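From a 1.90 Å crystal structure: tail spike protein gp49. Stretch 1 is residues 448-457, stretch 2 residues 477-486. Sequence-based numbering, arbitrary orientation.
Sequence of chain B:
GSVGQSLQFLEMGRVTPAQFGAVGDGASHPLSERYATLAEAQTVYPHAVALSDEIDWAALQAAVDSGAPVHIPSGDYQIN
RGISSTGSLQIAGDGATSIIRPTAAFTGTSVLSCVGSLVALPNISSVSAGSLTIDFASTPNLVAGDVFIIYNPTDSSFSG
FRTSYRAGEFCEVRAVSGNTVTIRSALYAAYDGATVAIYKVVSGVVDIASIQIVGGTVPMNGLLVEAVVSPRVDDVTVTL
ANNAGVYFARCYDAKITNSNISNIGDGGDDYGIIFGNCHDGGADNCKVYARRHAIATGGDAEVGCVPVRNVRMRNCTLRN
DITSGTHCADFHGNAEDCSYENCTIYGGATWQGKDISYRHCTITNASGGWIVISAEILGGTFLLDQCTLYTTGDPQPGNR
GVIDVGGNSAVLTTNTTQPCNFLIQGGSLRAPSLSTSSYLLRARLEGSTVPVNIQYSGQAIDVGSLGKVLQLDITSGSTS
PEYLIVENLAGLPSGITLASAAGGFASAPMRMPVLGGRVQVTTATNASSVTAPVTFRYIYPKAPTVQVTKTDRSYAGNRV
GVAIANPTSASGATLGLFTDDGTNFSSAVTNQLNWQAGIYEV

Stretch 1 448-457: STVPVNIQYS
Stretch 2 (477-486) GSTSPEYLIV

Two stretches of tail spike protein gp49, 448-457 and 477-486, run side by side in the same direction and bury 751 Å² between them. Strand 452-457 and strand 484-486 are parallel, their axes 11° apart and 4.9 Å at closest approach; the segments before them are loop or turn, yet stay abreast. The register sets CA of Ser448 5.0 Å from CA of Gly477, CA of Thr449 4.8 Å from CA of Ser478, and CA of Pro451 4.3 Å from CA of Pro481. Bridges then pair Ile454 with Leu484, Gln455 with Ile485 and Tyr456 with Val486, at CA-CA distances of 5.0, 4.8 and 4.9 Å.

Backbone hydrogen bonds follow the parallel pattern, stretch 1 using alternate residues. Ile454 N donates weakly to Tyr483 O (3.3 Å), Ile454 O accepts from Ile485 N (2.9 Å), and Tyr456 N donates to Ile485 O (2.9 Å). Extended phi/psi values support this ladder: -125/128 at Ile454, -121/110 at Gln455, -117/105 at Tyr456, -142/106 at Leu484 and -127/126 at Ile485. CA-H...O contacts flank it, Asn453 CA to Tyr483 O and Val486 CA to Tyr456 O, both 3.4 Å. At the opposite end Ser478 N donates to Ser448 O (3.0 Å), which also lies 3.3 Å from Gly477 CA; Thr449 CA approaches Ser478 O at 3.2 Å. Gly477, at 87/-163, suits its place because an ideal CB would fall 2.2 Å from Ser448 O.

Between the loop pair and the ladder, two polar side chains bond to backbone: Thr479 from a loop and Asn453 from strand 452-457. Thr479 (chi1 t) donates through OG1 to Val450 O (2.7 Å), and the same OG1 accepts a weak bond from Val452 N (3.0 Å), so one hydroxyl serves both sides of Pro451, whose ring nitrogen has no hydrogen to give. Asn453 (chi1 -55°, chi2 -50°) points toward stretch 2; its OD1 receives a weak bond from Glu482 N (2.6 Å) and a straighter one from Tyr483 N (3.1 Å), while ND2 is satisfied elsewhere in the structure. Glu482 turns at -74/-28, presenting these consecutive amides to one oxygen.

Packing completes the contact. Tyr483 (chi1 57°, chi2 89°) lays a ring face against Asn453 CB, 3.5 Å from the ring centroid and 14° off its normal, a CH-pi contact. Pro451 CB sits 4.1 Å from Pro481 CA. Ile454 (m, m) and Leu484 (t, p) share a sheet face with Tyr456 and Val486; Ile454 CB meets Leu484 CD1 at 4.0 Å. Gln455 (chi1 t) and Ile485 (chi1 m) take the other face. These bridge residues are buried, which suits the hydrocarbon of Ile454, Leu484, Ile485 and Val486; Gln455 OE1 and NE2 are hydrogen-bonded elsewhere in the structure.

Waters bridge the two stretches. Water 1 accepts from Ser448 OG (2.7 Å) and donates to Val450 O (2.8 Å) and Ser478 O (2.9 Å). Water 2 donates to Thr449 O (2.8 Å) and accepts from Ser480 N (2.9 Å). Water 4 donates to Val452 O (2.9 Å) and Tyr483 O (3.1 Å).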

# COMPACT_ATOMS: atom_id res chain seq x y z
N SER B 448 11.10 -3.80 32.09
CA SER B 448 9.85 -3.07 31.90
C SER B 448 8.75 -3.61 32.82
O SER B 448 8.80 -4.78 33.22
CB SER B 448 9.38 -3.16 30.44
OG SER B 448 9.18 -4.52 30.04
N THR B 449 7.78 -2.76 33.14
CA THR B 449 6.65 -3.19 33.95
C THR B 449 5.31 -2.93 33.26
O THR B 449 4.25 -3.17 33.84
CB THR B 449 6.67 -2.51 35.32
OG1 THR B 449 6.66 -1.08 35.14
CG2 THR B 449 7.91 -2.96 36.11
N VAL B 450 5.35 -2.50 32.00
CA VAL B 450 4.13 -2.16 31.27
C VAL B 450 3.44 -3.37 30.60
O VAL B 450 4.06 -4.41 30.39
CB VAL B 450 4.43 -1.09 30.19
CG1 VAL B 450 4.96 0.21 30.82
CG2 VAL B 450 5.42 -1.65 29.15
N PRO B 451 2.14 -3.22 30.25
CA PRO B 451 1.52 -4.27 29.44
C PRO B 451 2.27 -4.45 28.12
O PRO B 451 2.65 -3.46 27.50
CB PRO B 451 0.11 -3.72 29.17
CG PRO B 451 -0.18 -2.82 30.40
CD PRO B 451 1.19 -2.14 30.59
N VAL B 452 2.52 -5.70 27.75
CA VAL B 452 3.07 -6.07 26.45
C VAL B 452 2.08 -7.01 25.77
O VAL B 452 1.96 -8.19 26.14
CB VAL B 452 4.44 -6.75 26.61
CG1 VAL B 452 4.97 -7.28 25.26
CG2 VAL B 452 5.43 -5.76 27.23
N ASN B 453 1.37 -6.49 24.78
CA ASN B 453 0.30 -7.20 24.09
C ASN B 453 0.75 -7.70 22.71
O ASN B 453 1.47 -7.00 22.00
CB ASN B 453 -0.88 -6.25 23.91
CG ASN B 453 -1.33 -5.65 25.24
OD1 ASN B 453 -1.54 -6.38 26.21
ND2 ASN B 453 -1.43 -4.32 25.30
N ILE B 454 0.30 -8.90 22.34
CA ILE B 454 0.71 -9.52 21.08
C ILE B 454 -0.54 -9.87 20.30
O ILE B 454 -1.43 -10.56 20.83
CB ILE B 454 1.47 -10.86 21.29
CG1 ILE B 454 2.62 -10.73 22.29
CG2 ILE B 454 1.97 -11.42 19.95
CD1 ILE B 454 3.64 -9.75 21.93
N GLN B 455 -0.58 -9.45 19.04
CA GLN B 455 -1.60 -9.91 18.12
C GLN B 455 -0.86 -10.56 16.95
O GLN B 455 -0.22 -9.86 16.17
CB GLN B 455 -2.45 -8.71 17.60
CG GLN B 455 -3.56 -9.10 16.60
CD GLN B 455 -4.03 -7.93 15.75
OE1 GLN B 455 -3.23 -7.09 15.32
NE2 GLN B 455 -5.35 -7.86 15.52
N TYR B 456 -0.94 -11.88 16.83
CA TYR B 456 -0.29 -12.55 15.71
C TYR B 456 -1.42 -13.20 14.90
O TYR B 456 -1.99 -14.21 15.30
CB TYR B 456 0.74 -13.54 16.26
CG TYR B 456 1.83 -13.92 15.27
CD1 TYR B 456 1.55 -14.69 14.14
CD2 TYR B 456 3.15 -13.50 15.48
CE1 TYR B 456 2.55 -15.03 13.23
CE2 TYR B 456 4.15 -13.82 14.58
CZ TYR B 456 3.84 -14.59 13.46
OH TYR B 456 4.84 -14.92 12.56
N SER B 457 -1.76 -12.61 13.75
CA SER B 457 -3.09 -12.78 13.17
C SER B 457 -3.12 -12.82 11.63
O SER B 457 -2.77 -11.84 10.98
CB SER B 457 -3.92 -11.56 13.63
OG SER B 457 -5.22 -11.53 13.09
N GLY B 477 11.55 -7.54 35.56
CA GLY B 477 10.37 -6.74 35.32
C GLY B 477 9.13 -7.64 35.36
O GLY B 477 9.20 -8.76 35.86
N SER B 478 8.02 -7.15 34.82
CA SER B 478 6.75 -7.90 34.92
C SER B 478 5.77 -7.31 33.94
O SER B 478 5.99 -6.23 33.44
CB SER B 478 6.16 -7.75 36.33
OG SER B 478 6.03 -6.38 36.64
N THR B 479 4.68 -8.02 33.65
CA THR B 479 3.71 -7.49 32.73
C THR B 479 2.30 -8.03 33.02
O THR B 479 2.14 -9.18 33.42
CB THR B 479 4.10 -7.76 31.24
OG1 THR B 479 3.25 -7.00 30.38
CG2 THR B 479 4.00 -9.25 30.88
N SER B 480 1.30 -7.18 32.82
CA SER B 480 -0.11 -7.60 32.86
C SER B 480 -0.74 -7.20 31.53
O SER B 480 -1.35 -6.12 31.39
CB SER B 480 -0.82 -6.90 34.02
OG SER B 480 -0.39 -7.44 35.27
N PRO B 481 -0.57 -8.05 30.51
CA PRO B 481 -1.04 -7.68 29.17
C PRO B 481 -2.56 -7.58 29.11
O PRO B 481 -3.23 -8.28 29.87
CB PRO B 481 -0.58 -8.86 28.29
CG PRO B 481 0.59 -9.48 29.07
CD PRO B 481 0.12 -9.36 30.52
N GLU B 482 -3.09 -6.71 28.26
CA GLU B 482 -4.52 -6.73 27.94
C GLU B 482 -4.88 -7.88 27.01
O GLU B 482 -6.02 -8.34 27.01
CB GLU B 482 -4.97 -5.41 27.30
CG GLU B 482 -4.94 -4.23 28.26
CD GLU B 482 -5.21 -2.89 27.56
OE1 GLU B 482 -5.22 -2.82 26.30
OE2 GLU B 482 -5.42 -1.89 28.28
N TYR B 483 -3.95 -8.35 26.19
CA TYR B 483 -4.30 -9.47 25.31
C TYR B 483 -3.08 -10.19 24.79
O TYR B 483 -2.00 -9.62 24.64
CB TYR B 483 -5.14 -9.02 24.09
CG TYR B 483 -4.51 -7.94 23.21
CD1 TYR B 483 -3.68 -8.29 22.13
CD2 TYR B 483 -4.76 -6.59 23.44
CE1 TYR B 483 -3.12 -7.30 21.31
CE2 TYR B 483 -4.20 -5.60 22.65
CZ TYR B 483 -3.40 -5.97 21.57
OH TYR B 483 -2.86 -5.00 20.77
N LEU B 484 -3.30 -11.46 24.49
CA LEU B 484 -2.29 -12.31 23.89
C LEU B 484 -3.05 -13.19 22.89
O LEU B 484 -3.77 -14.11 23.27
CB LEU B 484 -1.63 -13.11 25.01
CG LEU B 484 -0.65 -14.24 24.74
CD1 LEU B 484 0.18 -13.88 23.55
CD2 LEU B 484 0.23 -14.37 26.01
N ILE B 485 -2.88 -12.90 21.60
CA ILE B 485 -3.77 -13.46 20.57
C ILE B 485 -2.94 -14.12 19.48
O ILE B 485 -2.02 -13.51 18.94
CB ILE B 485 -4.65 -12.33 19.97
CG1 ILE B 485 -5.68 -11.89 21.01
CG2 ILE B 485 -5.36 -12.81 18.67
CD1 ILE B 485 -6.39 -10.55 20.67
N VAL B 486 -3.25 -15.39 19.21
CA VAL B 486 -2.75 -16.12 18.04
C VAL B 486 -3.95 -16.63 17.25
O VAL B 486 -4.76 -17.34 17.80
CB VAL B 486 -1.85 -17.32 18.46
CG1 VAL B 486 -1.41 -18.13 17.24
CG2 VAL B 486 -0.63 -16.82 19.21
O HOH W 1 6.73 -5.14 30.86
O HOH W 2 1.85 -4.31 33.05
O HOH W 3 3.82 -4.85 35.96
O HOH W 4 0.68 -10.73 25.60